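Local coordinates for protein putative cytosine/guanine deaminase (Unidentified, PDB 2PAJ) that catalyses the zinc-dependent hydrolytic deamination of 2-amino-4-hydroxypteridines, releasing ammonium and leaving the 2,4-dihydroxypteridine, at residues L109-E112 / R113-R116; S149-I152 / L153-A157; H77-F80 / Q81-L84. All blocks are in the same frame, centred on the assembly; numbering follows the deposited sequence.

Contact 1 of 3, residues L109-E112 / R113-R116; sequences LFDE and RRFR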
# COMPACT_ATOMS: atom_id res chain seq x y z
N LEU A 109 -16.33 18.20 3.62
CA LEU A 109 -17.43 17.99 2.66
C LEU A 109 -17.64 16.53 2.28
O LEU A 109 -18.48 16.22 1.42
CB LEU A 109 -17.21 18.79 1.37
CG LEU A 109 -16.65 20.21 1.44
CD1 LEU A 109 -16.74 20.82 0.05
CD2 LEU A 109 -17.43 21.03 2.45
N PHE A 110 -16.88 15.63 2.89
CA PHE A 110 -17.05 14.21 2.58
C PHE A 110 -18.19 13.57 3.35
O PHE A 110 -18.38 13.84 4.53
CB PHE A 110 -15.73 13.46 2.81
CG PHE A 110 -14.75 13.63 1.68
CD1 PHE A 110 -14.02 14.81 1.54
CD2 PHE A 110 -14.64 12.65 0.71
CE1 PHE A 110 -13.21 15.01 0.45
CE2 PHE A 110 -13.83 12.83 -0.39
CZ PHE A 110 -13.10 14.02 -0.52
N ASP A 111 -18.96 12.73 2.66
CA ASP A 111 -20.10 12.07 3.28
C ASP A 111 -20.10 10.58 2.94
O ASP A 111 -19.06 10.01 2.59
CB ASP A 111 -21.40 12.72 2.78
CG ASP A 111 -21.80 12.25 1.38
OD1 ASP A 111 -20.90 12.05 0.54
OD2 ASP A 111 -23.02 12.08 1.11
N GLU A 112 -21.26 9.95 3.05
CA GLU A 112 -21.42 8.53 2.74
C GLU A 112 -20.96 8.24 1.31
O GLU A 112 -19.89 7.70 1.07
CB GLU A 112 -22.90 8.16 2.88
CG GLU A 112 -23.28 6.76 2.41
CD GLU A 112 -22.56 5.69 3.20
OE1 GLU A 112 -22.11 5.99 4.33
OE2 GLU A 112 -22.46 4.54 2.69
N ARG A 113 -21.83 8.63 0.38
CA ARG A 113 -21.63 8.47 -1.04
C ARG A 113 -20.23 8.83 -1.50
O ARG A 113 -19.53 8.03 -2.13
CB ARG A 113 -22.66 9.34 -1.78
CG ARG A 113 -22.48 9.40 -3.28
CD ARG A 113 -23.09 8.17 -3.96
NE ARG A 113 -22.38 7.82 -5.19
CZ ARG A 113 -21.31 7.03 -5.25
NH1 ARG A 113 -20.80 6.49 -4.14
NH2 ARG A 113 -20.72 6.80 -6.43
N ARG A 114 -19.82 10.06 -1.18
CA ARG A 114 -18.52 10.56 -1.56
C ARG A 114 -17.32 9.78 -1.06
O ARG A 114 -16.47 9.38 -1.86
CB ARG A 114 -18.40 12.04 -1.16
CG ARG A 114 -19.30 12.92 -2.02
CD ARG A 114 -19.30 14.37 -1.59
NE ARG A 114 -20.13 15.18 -2.48
CZ ARG A 114 -20.45 16.45 -2.25
NH1 ARG A 114 -20.02 17.07 -1.15
NH2 ARG A 114 -21.21 17.11 -3.12
N PHE A 115 -17.25 9.55 0.24
CA PHE A 115 -16.12 8.80 0.80
C PHE A 115 -15.98 7.48 0.05
O PHE A 115 -14.89 7.07 -0.31
CB PHE A 115 -16.35 8.51 2.28
CG PHE A 115 -15.15 7.89 2.96
CD1 PHE A 115 -14.07 8.68 3.34
CD2 PHE A 115 -15.10 6.53 3.20
CE1 PHE A 115 -12.97 8.13 3.94
CE2 PHE A 115 -13.99 5.96 3.81
CZ PHE A 115 -12.92 6.76 4.18
N ARG A 116 -17.12 6.84 -0.17
CA ARG A 116 -17.17 5.56 -0.86
C ARG A 116 -16.63 5.61 -2.29
O ARG A 116 -15.96 4.68 -2.75
CB ARG A 116 -18.62 5.07 -0.86
CG ARG A 116 -18.81 3.65 -1.30
CD ARG A 116 -19.89 3.05 -0.45
NE ARG A 116 -19.52 1.72 0.01
CZ ARG A 116 -20.01 1.16 1.11
NH1 ARG A 116 -20.89 1.82 1.86
NH2 ARG A 116 -19.63 -0.06 1.45
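Arg113, in the first turn of helix 112-127, meets Asp111 through its CB, which lies 4.0 Å from Asp111 OD1, while its guanidinium leads away from the turn. Within the turn Arg114 makes two bonds. Its backbone N donates to Asp111 OD1 at 2.8 Å, a capping bond from Asp111, which stands at the N-cap position; the donor lies on the syn side but 31° out of the carboxylate plane. With CG between the backbone N and the carbonyl carbon (chi1 79°), the Asp111 carboxylate folds forward over the start of the helix. The extended Arg114 chain runs back past the cap, so that NH1 donates to Leu109 O (3.1 Å), which lies at the guanidinium edge and in its plane. At Phe115 the N-H closes a helical turn on Asp111 O at 3.0 Å, and the same N approaches the edge of the Phe110 ring. Arg116 repeats this one residue on, its N bonding to Glu112 O; beside it, Arg116 NH1 and Glu112 OE2 form a salt bridge at 3.2 Å whose hydrogen bond is weak. Towards helix 464-483, Arg114 NH2 forms salt bridges to Glu477 and Glu481, whereas Arg116 turns to Glu155 on the acidic side of helix 149-159, against which Phe115 also packs.

Contact 2 of 3, residues S149-I152 / L153-A157; sequences SSAI and LFEEA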
# COMPACT_ATOMS: atom_id res chain seq x y z
N SER A 149 -16.43 5.05 8.16
CA SER A 149 -15.33 5.06 7.20
C SER A 149 -14.71 3.68 7.10
O SER A 149 -14.63 3.08 6.02
CB SER A 149 -14.26 6.05 7.65
OG SER A 149 -14.82 7.34 7.70
N SER A 150 -14.26 3.17 8.23
CA SER A 150 -13.63 1.87 8.28
C SER A 150 -14.49 0.81 7.59
O SER A 150 -13.99 0.03 6.78
CB SER A 150 -13.37 1.50 9.72
OG SER A 150 -12.63 2.53 10.34
N ALA A 151 -15.78 0.78 7.91
CA ALA A 151 -16.68 -0.19 7.31
C ALA A 151 -16.61 -0.10 5.79
O ALA A 151 -16.36 -1.09 5.10
CB ALA A 151 -18.10 0.08 7.76
N ILE A 152 -16.83 1.10 5.28
CA ILE A 152 -16.81 1.36 3.86
C ILE A 152 -15.51 0.91 3.18
O ILE A 152 -15.53 0.27 2.12
CB ILE A 152 -17.04 2.87 3.59
CG1 ILE A 152 -18.43 3.27 4.12
CG2 ILE A 152 -16.90 3.16 2.12
CD1 ILE A 152 -18.64 4.76 4.24
N LEU A 153 -14.37 1.25 3.78
CA LEU A 153 -13.08 0.89 3.22
C LEU A 153 -12.91 -0.63 3.06
O LEU A 153 -12.46 -1.09 2.01
CB LEU A 153 -11.94 1.47 4.06
CG LEU A 153 -11.67 2.97 3.93
CD1 LEU A 153 -10.46 3.38 4.77
CD2 LEU A 153 -11.42 3.31 2.49
N PHE A 154 -13.27 -1.40 4.09
CA PHE A 154 -13.15 -2.86 4.02
C PHE A 154 -14.16 -3.43 3.01
O PHE A 154 -13.89 -4.42 2.33
CB PHE A 154 -13.40 -3.49 5.40
CG PHE A 154 -12.20 -3.48 6.30
CD1 PHE A 154 -11.09 -4.27 6.02
CD2 PHE A 154 -12.17 -2.69 7.44
CE1 PHE A 154 -9.97 -4.27 6.86
CE2 PHE A 154 -11.08 -2.67 8.29
CZ PHE A 154 -9.96 -3.46 8.01
N GLU A 155 -15.31 -2.80 2.91
CA GLU A 155 -16.33 -3.26 1.99
C GLU A 155 -15.83 -3.13 0.56
O GLU A 155 -15.87 -4.09 -0.21
CB GLU A 155 -17.62 -2.44 2.16
CG GLU A 155 -18.31 -2.70 3.49
CD GLU A 155 -19.52 -1.81 3.72
OE1 GLU A 155 -20.52 -1.96 2.98
OE2 GLU A 155 -19.47 -0.95 4.63
N GLU A 156 -15.35 -1.95 0.22
CA GLU A 156 -14.85 -1.68 -1.11
C GLU A 156 -13.67 -2.58 -1.48
O GLU A 156 -13.64 -3.16 -2.57
CB GLU A 156 -14.47 -0.20 -1.23
CG GLU A 156 -15.67 0.72 -1.17
CD GLU A 156 -16.75 0.32 -2.17
OE1 GLU A 156 -16.46 0.30 -3.39
OE2 GLU A 156 -17.89 0.02 -1.74
N ALA A 157 -12.71 -2.69 -0.58
CA ALA A 157 -11.53 -3.50 -0.84
C ALA A 157 -11.93 -4.92 -1.21
O ALA A 157 -11.43 -5.49 -2.17
CB ALA A 157 -10.63 -3.52 0.39
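Four consecutive i to i+4 bonds, from the N atoms of Leu153, Phe154, Glu155 and Glu156 to the O atoms of Ser149, Ser150, Ala151 and Ile152, wind this opening of helix 149-159 into regular alpha geometry. The Leu153 N to Ser149 O bond is 2.9 Å long. Glu155 lays its chain back over the preceding turn, and OE2 ends 3.6 Å from Ala151 CB. With CG anti to the carbonyl carbon (chi1 -68°) and the chain extended beyond it, the carboxylate is carried back alongside Ala151. One residue on, Glu156 CG, likewise set beside its own backbone N (chi1 -68°), comes within 4.3 Å of Ile152 CG2; beyond it the chain bends, and the carboxylate ends at Arg116. Both glutamates take Arg116 of helix 112-127 as a salt-bridge partner, Glu155 through OE1 and Glu156 through OE2, so the two share one guanidinium.

The helix is the crossover of a beta-alpha-beta unit between strands 131-136 and 163-168, within the TIM-barrel fold of the amidohydrolases. Its other side turns to the strands. Leu153, whose CG lies 3.6 Å from Ser149 O, packs on Phe164 of strand 163-168 and on Asn138. The Phe154 ring passes the previous turn obliquely, with CD2 3.3 Å from Ser150 O; farther out it stacks with Tyr204 and meets Phe164 edge-to-face. At the start of the helix the buried hydroxyls are satisfied by the loop after strand 131-136, Ser149 OG bonding to Val140 O and Ser150 OG to Tyr141 OH.

Contact 3 of 3, residues H77-F80 / Q81-L84; sequences HHLF and QSLL. With ZN (zinc ion), chain B.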
# COMPACT_ATOMS: atom_id res chain seq x y z
N HIS A 77 -1.16 5.44 2.11
CA HIS A 77 -2.15 6.06 1.23
C HIS A 77 -3.11 6.96 2.00
O HIS A 77 -3.10 7.00 3.22
CB HIS A 77 -2.96 4.95 0.56
CG HIS A 77 -3.50 5.31 -0.79
ND1 HIS A 77 -3.87 6.59 -1.14
CD2 HIS A 77 -3.78 4.54 -1.87
CE1 HIS A 77 -4.35 6.60 -2.37
NE2 HIS A 77 -4.31 5.36 -2.83
N HIS A 78 -3.95 7.68 1.26
CA HIS A 78 -4.98 8.56 1.82
C HIS A 78 -6.12 8.56 0.81
O HIS A 78 -6.41 9.57 0.19
CB HIS A 78 -4.47 9.99 2.01
CG HIS A 78 -3.28 10.10 2.92
ND1 HIS A 78 -3.27 9.60 4.20
CD2 HIS A 78 -2.07 10.66 2.72
CE1 HIS A 78 -2.10 9.83 4.76
NE2 HIS A 78 -1.35 10.48 3.88
N LEU A 79 -6.77 7.40 0.65
CA LEU A 79 -7.85 7.22 -0.33
C LEU A 79 -8.95 8.27 -0.46
O LEU A 79 -9.55 8.39 -1.52
CB LEU A 79 -8.52 5.85 -0.15
CG LEU A 79 -8.03 4.57 -0.86
CD1 LEU A 79 -7.54 4.90 -2.26
CD2 LEU A 79 -6.93 3.93 -0.06
N PHE A 80 -9.24 9.04 0.59
CA PHE A 80 -10.31 10.02 0.45
C PHE A 80 -9.87 11.10 -0.53
O PHE A 80 -10.70 11.66 -1.26
CB PHE A 80 -10.71 10.60 1.81
CG PHE A 80 -9.79 11.67 2.34
CD1 PHE A 80 -10.02 13.01 2.05
CD2 PHE A 80 -8.73 11.33 3.18
CE1 PHE A 80 -9.23 14.00 2.61
CE2 PHE A 80 -7.93 12.31 3.74
CZ PHE A 80 -8.18 13.66 3.46
N GLN A 81 -8.56 11.33 -0.56
CA GLN A 81 -7.95 12.33 -1.43
C GLN A 81 -8.12 12.02 -2.91
O GLN A 81 -7.81 12.85 -3.76
CB GLN A 81 -6.48 12.46 -1.08
CG GLN A 81 -6.24 13.40 0.07
CD GLN A 81 -4.92 13.18 0.75
OE1 GLN A 81 -3.88 13.02 0.11
NE2 GLN A 81 -4.95 13.16 2.08
N SER A 82 -8.61 10.83 -3.23
CA SER A 82 -8.80 10.44 -4.61
C SER A 82 -9.83 11.30 -5.32
O SER A 82 -10.03 11.19 -6.53
CB SER A 82 -9.19 8.97 -4.68
OG SER A 82 -8.10 8.16 -4.28
N LEU A 83 -10.50 12.15 -4.55
CA LEU A 83 -11.50 13.06 -5.11
C LEU A 83 -11.02 14.48 -4.88
O LEU A 83 -11.75 15.44 -5.09
CB LEU A 83 -12.87 12.87 -4.46
CG LEU A 83 -13.72 11.66 -4.88
CD1 LEU A 83 -14.97 11.67 -4.03
CD2 LEU A 83 -14.09 11.71 -6.36
N LEU A 84 -9.77 14.59 -4.44
CA LEU A 84 -9.12 15.86 -4.16
C LEU A 84 -7.77 15.88 -4.88
O LEU A 84 -6.83 16.56 -4.44
CB LEU A 84 -8.90 16.03 -2.66
CG LEU A 84 -10.11 15.87 -1.72
CD1 LEU A 84 -9.62 15.86 -0.28
CD2 LEU A 84 -11.11 17.00 -1.94
ZN ZN B . 0.68 10.70 3.68
O HOH W 1 -5.94 9.26 -2.55
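Gln81 packs closely between His78 and Phe80. Its CG lies over one face of the Phe80 ring, a CH-pi contact 4.0 Å from the centroid and 15° off the ring normal, and the amide stands almost perpendicular to that ring. Phe80 CG lies between its backbone N and carbonyl carbon (chi1 79°), which swings the ring in beside Gln81 and Leu84. From there the extended Gln81 chain runs alongside His78, pointing the same way, and brings NE2 to 3.2 Å from His78 CB. This places Gln81, probably a substrate-binding residue, beside a metal ligand: His78 NE2 binds the zinc ion at 2.0 Å, with His76, His248 and Asp336 supplying further ligands. The other ring nitrogen, ND1, bonds to His137 O, a second-shell contact that fixes the ring's rotation.

The segment follows strand 67-73 and carries the second histidine of the HxH motif with which amidohydrolases hold their metal at the C-terminal end of the barrel strands. Just past the motif the chain tightens into 3-10 turns: Gln81 N donates to His78 O at 2.9 Å, and Ser82 N to Leu79 O at 3.1 Å. Within this buried turn one water donates to His78 O at 2.8 Å and also hydrogen-bonds Ser82 OG, bridging the His78 carbonyl and the Ser82 hydroxyl.

The looser end is at Leu84, which is partly exposed. Away from the zinc, it crosses Phe80 obliquely, with CD1 3.5 Å from CE1 of the ring, and it also rests on Phe106 and Phe110.

In the fold
The three contacts move outward from the metal. Contact 3 is buried and holds a zinc ligand and a probable substrate-binding residue through an imidazole, an amide and ring packing; contact 2 is also buried but is helical, mainly apolar towards the strands and acidic towards helix 112-127; contact 1 is only partly buried and is dominated by arginines and carboxylates. Contacts 1 and 2 are joined by charge, through the guanidinium of Arg116. Contacts 1 and 3 instead meet through apolar packing, with Phe110 CZ 3.7 Å from Leu84 CG. Contacts 2 and 3 do not touch, and the 109-116 segment contacts both.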